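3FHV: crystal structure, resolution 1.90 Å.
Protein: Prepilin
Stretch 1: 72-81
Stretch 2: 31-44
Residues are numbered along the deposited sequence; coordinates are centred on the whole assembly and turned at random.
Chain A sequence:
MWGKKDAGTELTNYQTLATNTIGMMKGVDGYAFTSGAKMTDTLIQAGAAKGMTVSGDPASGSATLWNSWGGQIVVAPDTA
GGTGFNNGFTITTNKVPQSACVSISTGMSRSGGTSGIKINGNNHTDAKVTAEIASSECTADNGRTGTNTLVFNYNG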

# COMPACT_ATOMS: atom_id res chain seq x y z
N GLN A 72 -12.54 16.15 2.57
CA GLN A 72 -11.28 16.17 1.84
C GLN A 72 -10.08 15.72 2.68
O GLN A 72 -10.02 15.95 3.88
CB GLN A 72 -11.02 17.57 1.26
CG GLN A 72 -9.78 17.63 0.37
CD GLN A 72 -9.66 18.93 -0.41
OE1 GLN A 72 -10.21 19.96 -0.02
NE2 GLN A 72 -8.91 18.89 -1.51
N ILE A 73 -9.14 15.04 2.02
CA ILE A 73 -7.90 14.59 2.66
C ILE A 73 -6.81 15.38 1.96
O ILE A 73 -6.77 15.43 0.73
CB ILE A 73 -7.62 13.08 2.42
CG1 ILE A 73 -8.71 12.21 3.06
CG2 ILE A 73 -6.25 12.70 3.02
CD1 ILE A 73 -8.60 10.74 2.69
N VAL A 74 -5.93 16.01 2.73
CA VAL A 74 -4.84 16.78 2.14
C VAL A 74 -3.51 16.45 2.82
O VAL A 74 -3.41 16.45 4.05
CB VAL A 74 -5.08 18.30 2.26
CG1 VAL A 74 -3.94 19.05 1.57
CG2 VAL A 74 -6.43 18.68 1.64
N VAL A 75 -2.50 16.14 2.01
CA VAL A 75 -1.15 15.86 2.48
C VAL A 75 -0.41 17.14 2.17
O VAL A 75 -0.33 17.56 1.02
CB VAL A 75 -0.50 14.70 1.71
CG1 VAL A 75 0.94 14.49 2.19
CG2 VAL A 75 -1.31 13.41 1.92
N ALA A 76 0.14 17.78 3.21
CA ALA A 76 0.82 19.05 3.00
C ALA A 76 2.15 19.15 3.74
O ALA A 76 2.34 18.56 4.81
CB ALA A 76 -0.10 20.20 3.42
N PRO A 77 3.09 19.92 3.17
CA PRO A 77 4.40 20.10 3.79
C PRO A 77 4.26 20.89 5.09
O PRO A 77 3.39 21.75 5.20
CB PRO A 77 5.17 20.89 2.73
CG PRO A 77 4.09 21.76 2.13
CD PRO A 77 2.95 20.77 1.97
N ASP A 78 5.10 20.57 6.07
CA ASP A 78 5.06 21.27 7.34
C ASP A 78 6.27 22.19 7.39
O ASP A 78 7.35 21.78 7.83
CB ASP A 78 5.11 20.27 8.50
CG ASP A 78 4.99 20.95 9.86
OD1 ASP A 78 5.77 21.89 10.12
OD2 ASP A 78 4.12 20.54 10.65
N THR A 79 6.10 23.42 6.93
CA THR A 79 7.18 24.40 6.91
C THR A 79 8.46 23.77 6.35
O THR A 79 9.48 23.70 7.03
CB THR A 79 7.46 24.95 8.33
OG1 THR A 79 6.24 25.48 8.88
CG2 THR A 79 8.50 26.06 8.28
N ALA A 80 8.38 23.32 5.11
CA ALA A 80 9.51 22.68 4.44
C ALA A 80 10.67 23.65 4.23
O ALA A 80 10.53 24.67 3.56
CB ALA A 80 9.06 22.09 3.11
N GLY A 81 11.83 23.31 4.79
CA GLY A 81 13.00 24.15 4.66
C GLY A 81 13.74 24.33 5.97
O GLY A 81 13.22 24.93 6.91
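Stretch 2 (31-44) YAFTSGAKMTDTLI

Stretch 2 comes in as a loop, largely extended but bent at Thr34, and then turns into a helix that starts at Gly36 and runs on past Ile44. Ser35 is the N-cap, its OG accepting from Lys38 N at 3.3 Å. The helix crosses the strand centred on Ile73 to Pro77 at 115°, between perpendicular and antiparallel, with axes only 6.3 Å apart.

Along the strand, Gln72 makes no contact, and Ile73 offers little more than its carbonyl, with O 4.2 Å from Thr40 CG2. Val74, chi1 t, lays CG1 3.7 Å from Gly36 CA. Here the glycine earns its place: a CB on Gly36 would point toward the strand and sit 2.5 Å from Val74 CG1, a clash, and 3.1 Å from Ala76 CB.

Val75 is the anchor. Its N donates to Thr40 OG1 at 2.8 Å and 162°, so a helix side chain satisfies a strand amide. Thr40, chi1 m, has its CB toward the strand, and its OG1 is the acceptor. Val75 O meets Gly36 CA in a CA-H...O contact of 3.3 Å, while Val75 CG1 packs 3.4 Å from Leu43 CD1 and 3.8 Å from Met39 SD, so Val75 touches Met39, beside Thr40, and Leu43, one turn farther along.

At Ala76 the CA atoms come closest, Ala76 CA 3.9 Å from Gly36 CA; its CB lies 3.6 Å from that same Gly36 CA. Pro77 points toward stretch 2 and spans loop and helix: CG is 3.1 Å from Phe33 O, and CD is 3.8 Å from Met39 SD.

The CA-to-CB bonds of Asp78 and Thr79 point away, and neither residue makes contact. Ala80, poorly ordered, returns to touch the incoming loop, CB to Ala32 CB at 3.4 Å, and Gly81 makes no contact. The reading here is glycine where the CA atoms come closest, threonine one turn on.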

# COMPACT_ATOMS: atom_id res chain seq x y z
N TYR A 31 14.53 20.77 -3.24
CA TYR A 31 13.24 21.43 -3.45
C TYR A 31 12.22 20.90 -2.46
O TYR A 31 12.44 19.90 -1.79
CB TYR A 31 12.76 21.22 -4.89
CG TYR A 31 12.47 19.78 -5.27
CD1 TYR A 31 11.17 19.27 -5.23
CD2 TYR A 31 13.50 18.94 -5.69
CE1 TYR A 31 10.91 17.95 -5.59
CE2 TYR A 31 13.24 17.62 -6.05
CZ TYR A 31 11.95 17.13 -6.00
OH TYR A 31 11.71 15.82 -6.34
N ALA A 32 11.09 21.60 -2.36
CA ALA A 32 10.05 21.20 -1.43
C ALA A 32 8.68 21.62 -1.94
O ALA A 32 8.56 22.55 -2.75
CB ALA A 32 10.31 21.82 -0.06
N PHE A 33 7.65 20.94 -1.45
CA PHE A 33 6.29 21.27 -1.84
C PHE A 33 5.89 22.53 -1.08
O PHE A 33 6.27 22.70 0.09
CB PHE A 33 5.35 20.11 -1.50
CG PHE A 33 5.58 18.88 -2.34
CD1 PHE A 33 5.21 18.85 -3.68
CD2 PHE A 33 6.19 17.76 -1.79
CE1 PHE A 33 5.45 17.73 -4.46
CE2 PHE A 33 6.44 16.63 -2.56
CZ PHE A 33 6.06 16.62 -3.90
N THR A 34 5.15 23.42 -1.74
CA THR A 34 4.72 24.66 -1.11
C THR A 34 3.21 24.69 -0.89
O THR A 34 2.66 25.68 -0.42
CB THR A 34 5.12 25.88 -1.96
OG1 THR A 34 4.48 25.83 -3.24
CG2 THR A 34 6.63 25.91 -2.17
N SER A 35 2.52 23.61 -1.25
CA SER A 35 1.08 23.55 -1.05
C SER A 35 0.60 22.11 -0.99
O SER A 35 1.17 21.22 -1.64
CB SER A 35 0.34 24.27 -2.18
OG SER A 35 0.31 23.48 -3.36
N GLY A 36 -0.45 21.88 -0.21
CA GLY A 36 -0.99 20.55 -0.10
C GLY A 36 -1.59 20.08 -1.41
O GLY A 36 -1.50 18.90 -1.75
N ALA A 37 -2.18 21.00 -2.17
CA ALA A 37 -2.77 20.64 -3.45
C ALA A 37 -1.77 19.94 -4.36
O ALA A 37 -2.08 18.92 -4.97
CB ALA A 37 -3.32 21.87 -4.13
N LYS A 38 -0.56 20.48 -4.43
CA LYS A 38 0.48 19.91 -5.29
C LYS A 38 1.07 18.62 -4.74
O LYS A 38 1.29 17.66 -5.47
CB LYS A 38 1.61 20.91 -5.50
CG LYS A 38 2.74 20.39 -6.37
CD LYS A 38 2.24 20.03 -7.76
CE LYS A 38 3.37 19.62 -8.69
NZ LYS A 38 2.83 19.30 -10.05
N MET A 39 1.33 18.60 -3.44
CA MET A 39 1.90 17.42 -2.80
C MET A 39 0.93 16.25 -2.87
O MET A 39 1.34 15.10 -3.11
CB MET A 39 2.24 17.74 -1.34
CG MET A 39 2.88 16.59 -0.58
SD MET A 39 3.50 17.12 1.03
CE MET A 39 4.69 15.82 1.36
N THR A 40 -0.35 16.54 -2.67
CA THR A 40 -1.39 15.51 -2.70
C THR A 40 -1.56 14.98 -4.13
O THR A 40 -1.70 13.78 -4.33
CB THR A 40 -2.72 16.06 -2.15
OG1 THR A 40 -2.56 16.41 -0.77
CG2 THR A 40 -3.83 15.01 -2.26
N ASP A 41 -1.53 15.86 -5.12
CA ASP A 41 -1.67 15.42 -6.51
C ASP A 41 -0.51 14.51 -6.91
O ASP A 41 -0.71 13.49 -7.57
CB ASP A 41 -1.73 16.61 -7.46
CG ASP A 41 -1.68 16.18 -8.91
OD1 ASP A 41 -2.73 15.78 -9.46
OD2 ASP A 41 -0.57 16.22 -9.50
N THR A 42 0.71 14.87 -6.51
CA THR A 42 1.90 14.08 -6.81
C THR A 42 1.77 12.67 -6.22
O THR A 42 2.07 11.68 -6.89
CB THR A 42 3.19 14.74 -6.26
OG1 THR A 42 3.30 16.08 -6.76
CG2 THR A 42 4.41 13.95 -6.68
N LEU A 43 1.31 12.59 -4.97
CA LEU A 43 1.13 11.31 -4.30
C LEU A 43 0.09 10.47 -5.03
O LEU A 43 0.29 9.27 -5.25
CB LEU A 43 0.70 11.54 -2.84
CG LEU A 43 1.87 11.94 -1.94
CD1 LEU A 43 1.35 12.64 -0.68
CD2 LEU A 43 2.68 10.70 -1.60
N ILE A 44 -1.01 11.09 -5.42
CA ILE A 44 -2.05 10.38 -6.14
C ILE A 44 -1.46 9.84 -7.44
O ILE A 44 -1.70 8.70 -7.81
CB ILE A 44 -3.24 11.30 -6.42
CG1 ILE A 44 -3.90 11.69 -5.09
CG2 ILE A 44 -4.24 10.62 -7.35
CD1 ILE A 44 -5.11 12.60 -5.23